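Local coordinates for ABC transporter, substrate binding protein (Mannopine) (Agrobacterium fabrum, PDB 5L9S) that serves as the periplasmic solute-binding protein of an ABC transporter, probably capturing the opine mannopine for uptake, at residues Val151-Leu156 / Phe167-Asp172; Arg173-Leu178 / Gln319-Trp324. One frame throughout, in Å; residues are numbered along the deposited sequence.

Contact 1: residues Val151-Leu156 / Phe167-Asp172; sequences VLAAAL and FPLDVD
Leu156 N donates to Leu152 O at 3.0 Å. The bond spans one turn of helix 149-158, and both leucines lie on the side that meets residues 167-172. Leu169 is the main partner on the other side. Its CD2 methyl reaches CD1 of Leu156 at 3.7 Å and lies 4.2 Å from CB of Ala153. The Leu169 CB also backs onto the same Leu156 methyl. With CG anti to its carbonyl carbon (chi1 -72°), Leu156 sends CD1 to Leu169 and CD2 to the backbone O of Asp170 at 3.6 Å, so the branch spans two successive residues of the facing segment. One turn earlier in the helix, Leu152 makes looser contacts, with its CB toward Leu169 CD1 and its CD1 4.4 Å from Val171 CG1. In this bacterial solute-binding protein both helices, 149-158 and 171-181, lie on the connection between the neighbouring parallel strands 140-143 and 185-189. The contact joins the first helix to the start of the second. A cis peptide bond precedes Pro168, and one face of the Phe167 ring takes Leu169 CD2, 3.9 Å above its plane and toward the rim. Asp170 then centres an inverse gamma turn, with a weak bond from Val171 N to Leu169 O. It is also the N-cap of helix 171-181, where its OD1 accepts a weak hydrogen bond from Arg173 N. Leu166 also packs against Ala153 and Leu156, while Trp309 of helix 307-325 lies against Leu169.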
loop_
_atom_site.group_PDB
_atom_site.type_symbol
_atom_site.label_atom_id
_atom_site.label_comp_id
_atom_site.label_asym_id
_atom_site.label_seq_id
_atom_site.Cartn_x
_atom_site.Cartn_y
_atom_site.Cartn_z
ATOM N N VAL A 151 -12.739 -4.656 0.903
ATOM C CA VAL A 151 -14.178 -4.396 1.024
ATOM C C VAL A 151 -14.781 -5.461 1.978
ATOM O O VAL A 151 -15.566 -5.120 2.867
ATOM C CB VAL A 151 -14.880 -4.353 -0.364
ATOM C CG1 VAL A 151 -16.393 -4.338 -0.236
ATOM C CG2 VAL A 151 -14.420 -3.143 -1.158
ATOM N N LEU A 152 -14.371 -6.733 1.802
ATOM C CA LEU A 152 -14.761 -7.887 2.610
ATOM C C LEU A 152 -14.268 -7.768 4.047
ATOM O O LEU A 152 -15.051 -7.958 4.975
ATOM C CB LEU A 152 -14.241 -9.186 1.952
ATOM C CG LEU A 152 -14.846 -9.551 0.566
ATOM C CD1 LEU A 152 -14.240 -10.826 0.031
ATOM C CD2 LEU A 152 -16.351 -9.718 0.640
ATOM N N ALA A 153 -12.977 -7.405 4.231
ATOM C CA ALA A 153 -12.377 -7.149 5.546
ATOM C C ALA A 153 -13.050 -5.945 6.262
ATOM O O ALA A 153 -13.224 -6.018 7.478
ATOM C CB ALA A 153 -10.873 -6.941 5.417
ATOM N N ALA A 154 -13.469 -4.874 5.527
ATOM C CA ALA A 154 -14.198 -3.739 6.131
ATOM C C ALA A 154 -15.544 -4.231 6.653
ATOM O O ALA A 154 -15.935 -3.839 7.743
ATOM C CB ALA A 154 -14.417 -2.618 5.120
ATOM N N ALA A 155 -16.219 -5.138 5.905
ATOM C CA ALA A 155 -17.521 -5.725 6.262
ATOM C C ALA A 155 -17.397 -6.538 7.518
ATOM O O ALA A 155 -18.219 -6.395 8.419
ATOM C CB ALA A 155 -18.053 -6.586 5.123
ATOM N N LEU A 156 -16.339 -7.357 7.603
ATOM C CA LEU A 156 -16.038 -8.198 8.770
ATOM C C LEU A 156 -15.772 -7.371 10.032
ATOM O O LEU A 156 -16.324 -7.682 11.078
ATOM C CB LEU A 156 -14.878 -9.162 8.477
ATOM C CG LEU A 156 -15.233 -10.307 7.530
ATOM C CD1 LEU A 156 -14.015 -10.732 6.698
ATOM C CD2 LEU A 156 -15.856 -11.469 8.275
ATOM N N PHE A 167 -7.901 -12.436 9.812
ATOM C CA PHE A 167 -7.428 -13.451 8.854
ATOM C C PHE A 167 -7.324 -14.839 9.517
ATOM O O PHE A 167 -6.780 -14.914 10.620
ATOM C CB PHE A 167 -6.095 -13.043 8.217
ATOM C CG PHE A 167 -6.196 -11.918 7.222
ATOM C CD1 PHE A 167 -6.517 -12.170 5.894
ATOM C CD2 PHE A 167 -5.913 -10.608 7.597
ATOM C CE1 PHE A 167 -6.593 -11.128 4.969
ATOM C CE2 PHE A 167 -5.960 -9.568 6.666
ATOM C CZ PHE A 167 -6.305 -9.834 5.357
ATOM N N PRO A 168 -7.842 -15.944 8.908
ATOM C CA PRO A 168 -8.502 -16.071 7.583
ATOM C C PRO A 168 -9.895 -15.424 7.482
ATOM O O PRO A 168 -10.705 -15.570 8.407
ATOM C CB PRO A 168 -8.547 -17.597 7.364
ATOM C CG PRO A 168 -8.599 -18.165 8.731
ATOM C CD PRO A 168 -7.728 -17.261 9.566
ATOM N N LEU A 169 -10.166 -14.711 6.359
ATOM C CA LEU A 169 -11.440 -14.021 6.140
ATOM C C LEU A 169 -12.613 -14.973 5.975
ATOM O O LEU A 169 -12.571 -15.874 5.130
ATOM C CB LEU A 169 -11.399 -13.051 4.936
ATOM C CG LEU A 169 -10.339 -11.941 4.853
ATOM C CD1 LEU A 169 -10.588 -11.075 3.626
ATOM C CD2 LEU A 169 -10.360 -11.052 6.068
ATOM N N ASP A 170 -13.680 -14.739 6.765
ATOM C CA ASP A 170 -14.945 -15.481 6.705
ATOM C C ASP A 170 -15.742 -14.839 5.542
ATOM O O ASP A 170 -16.519 -13.903 5.755
ATOM C CB ASP A 170 -15.667 -15.342 8.061
ATOM C CG ASP A 170 -16.946 -16.142 8.265
ATOM O OD1 ASP A 170 -17.503 -16.649 7.268
ATOM O OD2 ASP A 170 -17.446 -16.169 9.406
ATOM N N VAL A 171 -15.458 -15.286 4.306
ATOM C CA VAL A 171 -16.014 -14.774 3.040
ATOM C C VAL A 171 -17.551 -14.837 2.989
ATOM O O VAL A 171 -18.186 -13.918 2.455
ATOM C CB VAL A 171 -15.352 -15.470 1.820
ATOM C CG1 VAL A 171 -15.867 -14.908 0.497
ATOM C CG2 VAL A 171 -13.835 -15.327 1.892
ATOM N N ASP A 172 -18.139 -15.900 3.564
ATOM C CA ASP A 172 -19.590 -16.067 3.624
ATOM C C ASP A 172 -20.238 -14.981 4.474
ATOM O O ASP A 172 -21.225 -14.383 4.045
ATOM C CB ASP A 172 -19.961 -17.474 4.118
ATOM C CG ASP A 172 -19.661 -18.559 3.097
ATOM O OD1 ASP A 172 -19.995 -18.363 1.906
ATOM O OD2 ASP A 172 -19.129 -19.623 3.496
#

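Contact 2: residues Arg173-Leu178 / Gln319-Trp324; sequences RAFRKL and QRWNSW
Phe175 is the bump of this interface, and Arg320, Trp321 and Trp324 form the hollow that takes it. The setting is the C-terminal helix of a periplasmic binding protein, 307-325, packed along helix 171-181. The two segments run nearly parallel, 21° apart, but their axes stay 12.4 Å from each other, and large side chains fill the gap. The Phe175 ring reaches toward the far helix. Its CE1 comes to 3.5 Å from CG of Trp324 and also meets CE3 of Trp321. Its CZ lies near the backbone O of Arg320. On the remaining side, CE2 rests against CB and CD of Arg320. The bent Arg320 chain then carries NH2 back to 3.7 Å from Phe175 CD2. The strongest polar partner of this guanidinium is Asp172, which forms a salt bridge with NH1.

Trp324 has CG anti to its backbone N (chi1 -175°), and one face of its indole receives Phe175 CD1, offset toward the rim. The two rings are oblique, with planes at 49°. The indole is fixed at its polar edge by a hydrogen bond between NE1 and Asp179 OD1, and Arg182 adds a cation-pi contact. Leu178, one turn after Phe175, is a smaller bump that touches both indoles. Its CB packs on CZ2 of Trp324 at 3.8 Å. The two tryptophans also pack on each other, with CE3 of Trp324 3.9 Å above one face of the Trp321 ring. Trp321 NE1 bonds to Asn144 OD1. At the rim of the same indole, the Leu178 CD1 methyl lies in the ring plane, 3.8 Å from Trp321 CZ3.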
loop_
_atom_site.group_PDB
_atom_site.type_symbol
_atom_site.label_atom_id
_atom_site.label_comp_id
_atom_site.label_asym_id
_atom_site.label_seq_id
_atom_site.Cartn_x
_atom_site.Cartn_y
_atom_site.Cartn_z
ATOM N N ARG A 173 -19.641 -14.687 5.646
ATOM C CA ARG A 173 -20.099 -13.663 6.579
ATOM C C ARG A 173 -19.902 -12.273 5.979
ATOM O O ARG A 173 -20.825 -11.462 6.035
ATOM C CB ARG A 173 -19.352 -13.810 7.904
ATOM C CG ARG A 173 -19.851 -12.954 9.048
ATOM C CD ARG A 173 -19.026 -13.268 10.277
ATOM N NE ARG A 173 -19.140 -12.225 11.288
ATOM C CZ ARG A 173 -18.609 -12.289 12.501
ATOM N NH1 ARG A 173 -17.885 -13.339 12.863
ATOM N NH2 ARG A 173 -18.765 -11.288 13.349
ATOM N N ALA A 174 -18.712 -12.000 5.396
ATOM C CA ALA A 174 -18.384 -10.724 4.758
ATOM C C ALA A 174 -19.409 -10.312 3.684
ATOM O O ALA A 174 -19.824 -9.144 3.658
ATOM C CB ALA A 174 -16.993 -10.778 4.173
ATOM N N PHE A 175 -19.869 -11.284 2.855
ATOM C CA PHE A 175 -20.883 -11.050 1.818
ATOM C C PHE A 175 -22.264 -10.829 2.397
ATOM O O PHE A 175 -23.023 -10.031 1.841
ATOM C CB PHE A 175 -20.899 -12.165 0.779
ATOM C CG PHE A 175 -19.886 -11.978 -0.325
ATOM C CD1 PHE A 175 -20.032 -10.961 -1.261
ATOM C CD2 PHE A 175 -18.799 -12.832 -0.443
ATOM C CE1 PHE A 175 -19.110 -10.803 -2.291
ATOM C CE2 PHE A 175 -17.881 -12.680 -1.483
ATOM C CZ PHE A 175 -18.051 -11.676 -2.409
ATOM N N ARG A 176 -22.583 -11.523 3.520
ATOM C CA ARG A 176 -23.843 -11.412 4.269
ATOM C C ARG A 176 -23.956 -9.962 4.792
ATOM O O ARG A 176 -25.002 -9.329 4.624
ATOM C CB ARG A 176 -23.829 -12.398 5.454
ATOM C CG ARG A 176 -24.996 -13.360 5.571
ATOM C CD ARG A 176 -24.769 -14.262 6.792
ATOM N NE ARG A 176 -23.882 -15.353 6.433
ATOM C CZ ARG A 176 -22.945 -15.920 7.193
ATOM N NH1 ARG A 176 -22.721 -15.486 8.433
ATOM N NH2 ARG A 176 -22.218 -16.918 6.717
ATOM N N LYS A 177 -22.850 -9.430 5.368
ATOM C CA LYS A 177 -22.778 -8.065 5.883
ATOM C C LYS A 177 -22.910 -7.033 4.753
ATOM O O LYS A 177 -23.668 -6.064 4.914
ATOM C CB LYS A 177 -21.505 -7.839 6.730
ATOM C CG LYS A 177 -21.474 -6.525 7.553
ATOM C CD LYS A 177 -22.407 -6.541 8.773
ATOM C CE LYS A 177 -22.341 -5.282 9.594
ATOM N NZ LYS A 177 -23.469 -5.200 10.560
ATOM N N LEU A 178 -22.202 -7.259 3.603
ATOM C CA LEU A 178 -22.253 -6.377 2.433
ATOM C C LEU A 178 -23.634 -6.205 1.868
ATOM O O LEU A 178 -23.942 -5.106 1.421
ATOM C CB LEU A 178 -21.301 -6.804 1.330
ATOM C CG LEU A 178 -19.946 -6.161 1.416
ATOM C CD1 LEU A 178 -18.936 -6.918 0.604
ATOM C CD2 LEU A 178 -20.004 -4.687 1.013
ATOM N N GLN A 319 -13.877 -14.467 -8.511
ATOM C CA GLN A 319 -15.032 -15.213 -9.001
ATOM C C GLN A 319 -16.279 -14.801 -8.204
ATOM O O GLN A 319 -17.233 -14.273 -8.778
ATOM C CB GLN A 319 -14.795 -16.727 -8.843
ATOM C CG GLN A 319 -14.132 -17.434 -10.017
ATOM C CD GLN A 319 -14.210 -18.948 -9.897
ATOM O OE1 GLN A 319 -14.499 -19.508 -8.827
ATOM N NE2 GLN A 319 -13.975 -19.650 -11.008
ATOM N N ARG A 320 -16.233 -15.001 -6.873
ATOM C CA ARG A 320 -17.302 -14.688 -5.940
ATOM C C ARG A 320 -17.756 -13.240 -5.981
ATOM O O ARG A 320 -18.945 -12.999 -5.832
ATOM C CB ARG A 320 -16.905 -15.100 -4.522
ATOM C CG ARG A 320 -17.427 -16.468 -4.156
ATOM C CD ARG A 320 -18.398 -16.361 -3.011
ATOM N NE ARG A 320 -17.865 -17.062 -1.853
ATOM C CZ ARG A 320 -18.450 -17.115 -0.666
ATOM N NH1 ARG A 320 -17.881 -17.783 0.328
ATOM N NH2 ARG A 320 -19.605 -16.490 -0.457
ATOM N N TRP A 321 -16.836 -12.288 -6.184
ATOM C CA TRP A 321 -17.162 -10.855 -6.242
ATOM C C TRP A 321 -17.885 -10.476 -7.538
ATOM O O TRP A 321 -18.937 -9.835 -7.470
ATOM C CB TRP A 321 -15.907 -9.988 -6.029
ATOM C CG TRP A 321 -16.162 -8.508 -6.057
ATOM C CD1 TRP A 321 -15.913 -7.654 -7.091
ATOM C CD2 TRP A 321 -16.709 -7.707 -4.999
ATOM N NE1 TRP A 321 -16.257 -6.368 -6.740
ATOM C CE2 TRP A 321 -16.769 -6.374 -5.467
ATOM C CE3 TRP A 321 -17.130 -7.980 -3.688
ATOM C CZ2 TRP A 321 -17.267 -5.323 -4.685
ATOM C CZ3 TRP A 321 -17.581 -6.929 -2.903
ATOM C CH2 TRP A 321 -17.661 -5.623 -3.407
ATOM N N ASN A 322 -17.320 -10.867 -8.713
ATOM C CA ASN A 322 -17.882 -10.567 -10.032
ATOM C C ASN A 322 -19.290 -11.098 -10.171
ATOM O O ASN A 322 -20.137 -10.435 -10.781
ATOM C CB ASN A 322 -16.973 -11.080 -11.156
ATOM C CG ASN A 322 -15.812 -10.156 -11.526
ATOM O OD1 ASN A 322 -15.517 -9.119 -10.874
ATOM N ND2 ASN A 322 -15.119 -10.534 -12.600
ATOM N N SER A 323 -19.547 -12.278 -9.566
ATOM C CA SER A 323 -20.840 -12.941 -9.525
ATOM C C SER A 323 -21.813 -12.179 -8.616
ATOM O O SER A 323 -22.982 -12.036 -8.979
ATOM C CB SER A 323 -20.679 -14.377 -9.037
ATOM O OG SER A 323 -19.969 -15.182 -9.964
ATOM N N TRP A 324 -21.334 -11.694 -7.439
ATOM C CA TRP A 324 -22.107 -10.916 -6.451
ATOM C C TRP A 324 -22.497 -9.551 -7.013
ATOM O O TRP A 324 -23.594 -9.064 -6.732
ATOM C CB TRP A 324 -21.306 -10.718 -5.151
ATOM C CG TRP A 324 -22.072 -10.033 -4.050
ATOM C CD1 TRP A 324 -22.965 -10.606 -3.188
ATOM C CD2 TRP A 324 -21.998 -8.648 -3.687
ATOM N NE1 TRP A 324 -23.442 -9.666 -2.303
ATOM C CE2 TRP A 324 -22.888 -8.450 -2.602
ATOM C CE3 TRP A 324 -21.261 -7.548 -4.173
ATOM C CZ2 TRP A 324 -23.075 -7.197 -2.002
ATOM C CZ3 TRP A 324 -21.452 -6.304 -3.581
ATOM C CH2 TRP A 324 -22.342 -6.139 -2.503
#

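In the fold
From the N terminus, the chain first builds strands 4-9 and 33-38 and much of the mixed sheet, and reaches helix 149-158 after strand 140-143. Contact 1 then closes a short loop of ten residues and sets the start of helix 171-181 against that helix. Contact 2 opens directly afterwards on the same helix and closes only after 140 more residues, when helix 307-325 returns near the C terminus. The two are therefore in series, neither nesting nor crossing. The centres of contact 1 and contact 2 are about 9 Å apart. Helix 171-181 is the shared element, tying helix 149-158 to the C-terminal helix. Ala155 CB also packs 3.4 Å from Ala174 O.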